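PDB 2BE1: Serine/threonine-protein kinase/endoribonuclease IRE1 from Saccharomyces cerevisiae, which senses unfolded proteins in the endoplasmic reticulum through its lumenal domain, the part described here, and on activation splices HAC1 precursor mRNA to switch on the unfolded protein response. Local coordinates for residues L44-R52 against D283-F291. Residues are numbered along the deposited sequence; the frame is centred on the assembly and turned at random.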
loop_
_atom_site.group_PDB
_atom_site.type_symbol
_atom_site.label_atom_id
_atom_site.label_comp_id
_atom_site.label_asym_id
_atom_site.label_seq_id
_atom_site.Cartn_x
_atom_site.Cartn_y
_atom_site.Cartn_z
ATOM N N LEU A 44 -0.438 13.511 -12.367
ATOM C CA LEU A 44 -0.384 13.560 -10.885
ATOM C C LEU A 44 -1.721 13.281 -10.292
ATOM O O LEU A 44 -1.826 12.624 -9.292
ATOM C CB LEU A 44 0.082 14.917 -10.381
ATOM C CG LEU A 44 1.327 15.110 -9.552
ATOM C CD1 LEU A 44 2.336 14.214 -10.068
ATOM C CD2 LEU A 44 1.776 16.486 -9.803
ATOM N N ILE A 45 -2.750 13.821 -10.904
ATOM C CA ILE A 45 -4.081 13.519 -10.471
ATOM C C ILE A 45 -5.003 13.280 -11.680
ATOM O O ILE A 45 -4.981 13.999 -12.663
ATOM C CB ILE A 45 -4.606 14.542 -9.370
ATOM C CG1 ILE A 45 -5.794 15.348 -9.802
ATOM C CG2 ILE A 45 -3.599 15.531 -9.034
ATOM C CD1 ILE A 45 -7.004 14.538 -9.920
ATOM N N GLU A 46 -5.784 12.226 -11.602
ATOM C CA GLU A 46 -6.683 11.909 -12.641
ATOM C C GLU A 46 -7.873 11.258 -11.986
ATOM O O GLU A 46 -7.857 10.066 -11.686
ATOM C CB GLU A 46 -5.984 11.001 -13.614
ATOM C CG GLU A 46 -6.848 10.395 -14.705
ATOM C CD GLU A 46 -6.171 9.107 -15.266
ATOM O OE1 GLU A 46 -6.753 7.978 -15.049
ATOM O OE2 GLU A 46 -5.037 9.231 -15.870
ATOM N N ILE A 47 -8.870 12.112 -11.739
ATOM C CA ILE A 47 -10.165 11.790 -11.176
ATOM C C ILE A 47 -11.133 11.469 -12.278
ATOM O O ILE A 47 -11.265 12.198 -13.248
ATOM C CB ILE A 47 -10.773 12.997 -10.423
ATOM C CG1 ILE A 47 -10.039 13.272 -9.102
ATOM C CG2 ILE A 47 -12.296 12.805 -10.194
ATOM C CD1 ILE A 47 -10.065 14.758 -8.591
ATOM N N GLN A 48 -11.861 10.387 -12.067
ATOM C CA GLN A 48 -12.855 9.899 -13.008
ATOM C C GLN A 48 -14.196 9.577 -12.316
ATOM O O GLN A 48 -14.341 8.539 -11.694
ATOM C CB GLN A 48 -12.281 8.672 -13.643
ATOM C CG GLN A 48 -12.844 8.343 -14.953
ATOM C CD GLN A 48 -12.704 6.864 -15.159
ATOM O OE1 GLN A 48 -13.609 6.212 -15.692
ATOM N NE2 GLN A 48 -11.582 6.300 -14.686
ATOM N N GLU A 49 -15.163 10.486 -12.438
ATOM C CA GLU A 49 -16.354 10.495 -11.597
ATOM C C GLU A 49 -17.597 10.218 -12.436
ATOM O O GLU A 49 -17.456 9.994 -13.642
ATOM C CB GLU A 49 -16.445 11.816 -10.798
ATOM C CG GLU A 49 -16.775 13.062 -11.617
ATOM C CD GLU A 49 -16.226 14.368 -11.024
ATOM O OE1 GLU A 49 -15.974 15.297 -11.828
ATOM O OE2 GLU A 49 -16.051 14.467 -9.781
ATOM N N PRO A 50 -18.807 10.199 -11.798
ATOM C CA PRO A 50 -19.983 9.768 -12.549
ATOM C C PRO A 50 -20.658 10.893 -13.400
ATOM O O PRO A 50 -21.279 10.560 -14.431
ATOM C CB PRO A 50 -20.904 9.147 -11.466
ATOM C CG PRO A 50 -20.552 9.837 -10.211
ATOM C CD PRO A 50 -19.193 10.545 -10.409
ATOM N N SER A 51 -20.541 12.177 -13.042
ATOM C CA SER A 51 -20.906 13.217 -14.027
ATOM C C SER A 51 -21.336 14.570 -13.484
ATOM O O SER A 51 -22.449 14.713 -12.943
ATOM C CB SER A 51 -21.979 12.732 -15.014
ATOM O OG SER A 51 -22.281 13.743 -15.950
ATOM N N ARG A 52 -20.476 15.563 -13.736
ATOM C CA ARG A 52 -20.561 16.924 -13.176
ATOM C C ARG A 52 -21.720 17.759 -13.659
ATOM O O ARG A 52 -22.038 18.806 -13.050
ATOM C CB ARG A 52 -19.275 17.674 -13.511
ATOM C CG ARG A 52 -18.030 16.927 -13.000
ATOM C CD ARG A 52 -16.871 16.952 -13.986
ATOM N NE ARG A 52 -16.560 18.317 -14.423
ATOM C CZ ARG A 52 -15.468 18.646 -15.102
ATOM N NH1 ARG A 52 -14.587 17.700 -15.411
ATOM N NH2 ARG A 52 -15.256 19.919 -15.470
ATOM N N ASP A 283 -8.705 24.622 -9.756
ATOM C CA ASP A 283 -8.232 24.721 -11.144
ATOM C C ASP A 283 -8.208 23.337 -11.662
ATOM O O ASP A 283 -8.302 22.381 -10.839
ATOM C CB ASP A 283 -6.840 25.259 -11.208
ATOM C CG ASP A 283 -6.541 25.879 -12.523
ATOM O OD1 ASP A 283 -5.520 26.613 -12.649
ATOM O OD2 ASP A 283 -7.330 25.634 -13.443
ATOM N N GLN A 284 -8.123 23.183 -12.983
ATOM C CA GLN A 284 -8.173 21.832 -13.489
ATOM C C GLN A 284 -7.017 21.428 -14.376
ATOM O O GLN A 284 -6.404 22.256 -15.019
ATOM C CB GLN A 284 -9.536 21.514 -14.058
ATOM C CG GLN A 284 -9.827 22.184 -15.335
ATOM C CD GLN A 284 -11.137 21.670 -15.963
ATOM O OE1 GLN A 284 -11.400 21.920 -17.134
ATOM N NE2 GLN A 284 -11.959 20.970 -15.184
ATOM N N THR A 285 -6.678 20.145 -14.363
ATOM C CA THR A 285 -5.523 19.670 -15.151
ATOM C C THR A 285 -5.919 19.543 -16.557
ATOM O O THR A 285 -7.091 19.767 -16.878
ATOM C CB THR A 285 -5.104 18.252 -14.814
ATOM O OG1 THR A 285 -6.251 17.378 -14.939
ATOM C CG2 THR A 285 -4.400 18.224 -13.402
ATOM N N SER A 286 -4.973 19.102 -17.371
ATOM C CA SER A 286 -5.204 19.111 -18.790
ATOM C C SER A 286 -6.180 17.989 -19.129
ATOM O O SER A 286 -7.035 18.165 -20.003
ATOM C CB SER A 286 -3.913 18.940 -19.556
ATOM O OG SER A 286 -3.415 17.657 -19.237
ATOM N N ASN A 287 -6.078 16.849 -18.454
ATOM C CA ASN A 287 -7.114 15.847 -18.648
ATOM C C ASN A 287 -8.392 16.217 -17.894
ATOM O O ASN A 287 -9.174 15.360 -17.571
ATOM C CB ASN A 287 -6.638 14.460 -18.210
ATOM C CG ASN A 287 -6.362 14.358 -16.644
ATOM O OD1 ASN A 287 -6.399 13.243 -16.053
ATOM N ND2 ASN A 287 -6.062 15.528 -15.993
ATOM N N LEU A 288 -8.569 17.486 -17.570
ATOM C CA LEU A 288 -9.846 18.014 -17.016
ATOM C C LEU A 288 -10.208 17.618 -15.594
ATOM O O LEU A 288 -11.336 17.842 -15.153
ATOM C CB LEU A 288 -11.051 17.744 -17.934
ATOM C CG LEU A 288 -10.861 18.070 -19.411
ATOM C CD1 LEU A 288 -11.872 17.242 -20.199
ATOM C CD2 LEU A 288 -11.021 19.500 -19.683
ATOM N N SER A 289 -9.246 17.080 -14.858
ATOM C CA SER A 289 -9.496 16.801 -13.458
ATOM C C SER A 289 -9.344 18.032 -12.582
ATOM O O SER A 289 -8.379 18.775 -12.709
ATOM C CB SER A 289 -8.554 15.725 -12.997
ATOM O OG SER A 289 -8.414 14.770 -14.023
ATOM N N TRP A 290 -10.295 18.240 -11.684
ATOM C CA TRP A 290 -10.248 19.396 -10.776
ATOM C C TRP A 290 -9.269 19.211 -9.648
ATOM O O TRP A 290 -9.301 18.176 -8.975
ATOM C CB TRP A 290 -11.665 19.661 -10.170
ATOM C CG TRP A 290 -12.462 20.351 -11.183
ATOM C CD1 TRP A 290 -13.319 19.784 -12.088
ATOM C CD2 TRP A 290 -12.363 21.743 -11.534
ATOM N NE1 TRP A 290 -13.777 20.743 -12.952
ATOM C CE2 TRP A 290 -13.209 21.948 -12.648
ATOM C CE3 TRP A 290 -11.653 22.829 -11.000
ATOM C CZ2 TRP A 290 -13.375 23.168 -13.237
ATOM C CZ3 TRP A 290 -11.801 24.035 -11.577
ATOM C CH2 TRP A 290 -12.686 24.207 -12.692
ATOM N N PHE A 291 -8.451 20.205 -9.361
ATOM C CA PHE A 291 -7.607 20.074 -8.144
ATOM C C PHE A 291 -7.605 21.296 -7.251
ATOM O O PHE A 291 -7.870 22.453 -7.706
ATOM C CB PHE A 291 -6.154 19.704 -8.480
ATOM C CG PHE A 291 -5.412 20.793 -9.250
ATOM C CD1 PHE A 291 -4.893 21.925 -8.583
ATOM C CD2 PHE A 291 -5.238 20.708 -10.665
ATOM C CE1 PHE A 291 -4.178 22.937 -9.336
ATOM C CE2 PHE A 291 -4.556 21.731 -11.379
ATOM C CZ PHE A 291 -4.023 22.810 -10.713
#
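Leu288 O takes the one hydrogen bond between the two segments, a weak one from Arg52 NH1 at 3.3 Å with an N-H...O angle of 128°. Arginine suits the place because its other terminal nitrogen, NH2, makes a salt bridge with Glu325 in helix 325-332. Bent at chi2 and chi3, its chain brings the guanidinium to the edge of the Trp290 indole, the two planes 79° apart, with NE1 of Trp290 beneath one guanidinium face; Arg52 is poorly ordered, so this placement is approximate. As Arg52 NH2 and Trp290 NE1 are both donors, this is edge packing rather than a bond or a cation-pi stack. Tryptophan is broad enough to serve several neighbours: Gln284 CB lies 3.8 Å above the ring plane, over its centre, and Thr58, Ile60 and Ile332 also touch it. Replacing Trp290 with alanine is likely to strip Gln284 CB of the ring face under it and leave the Arg52 guanidinium freer to turn.

Further along, small Ser289 lets the chains come close, its CB 3.6 Å from CD1 of buried, branched Ile45, while the longer reach of Ile47 lays its CD1 3.5 Å from Trp290 O. The contact sets a beta hairpin, antiparallel strands 280-284 and 290-294 joined through the type I turn Thr285 to Leu288, against the irregular chain that follows strand 45-46 in the lumenal domain.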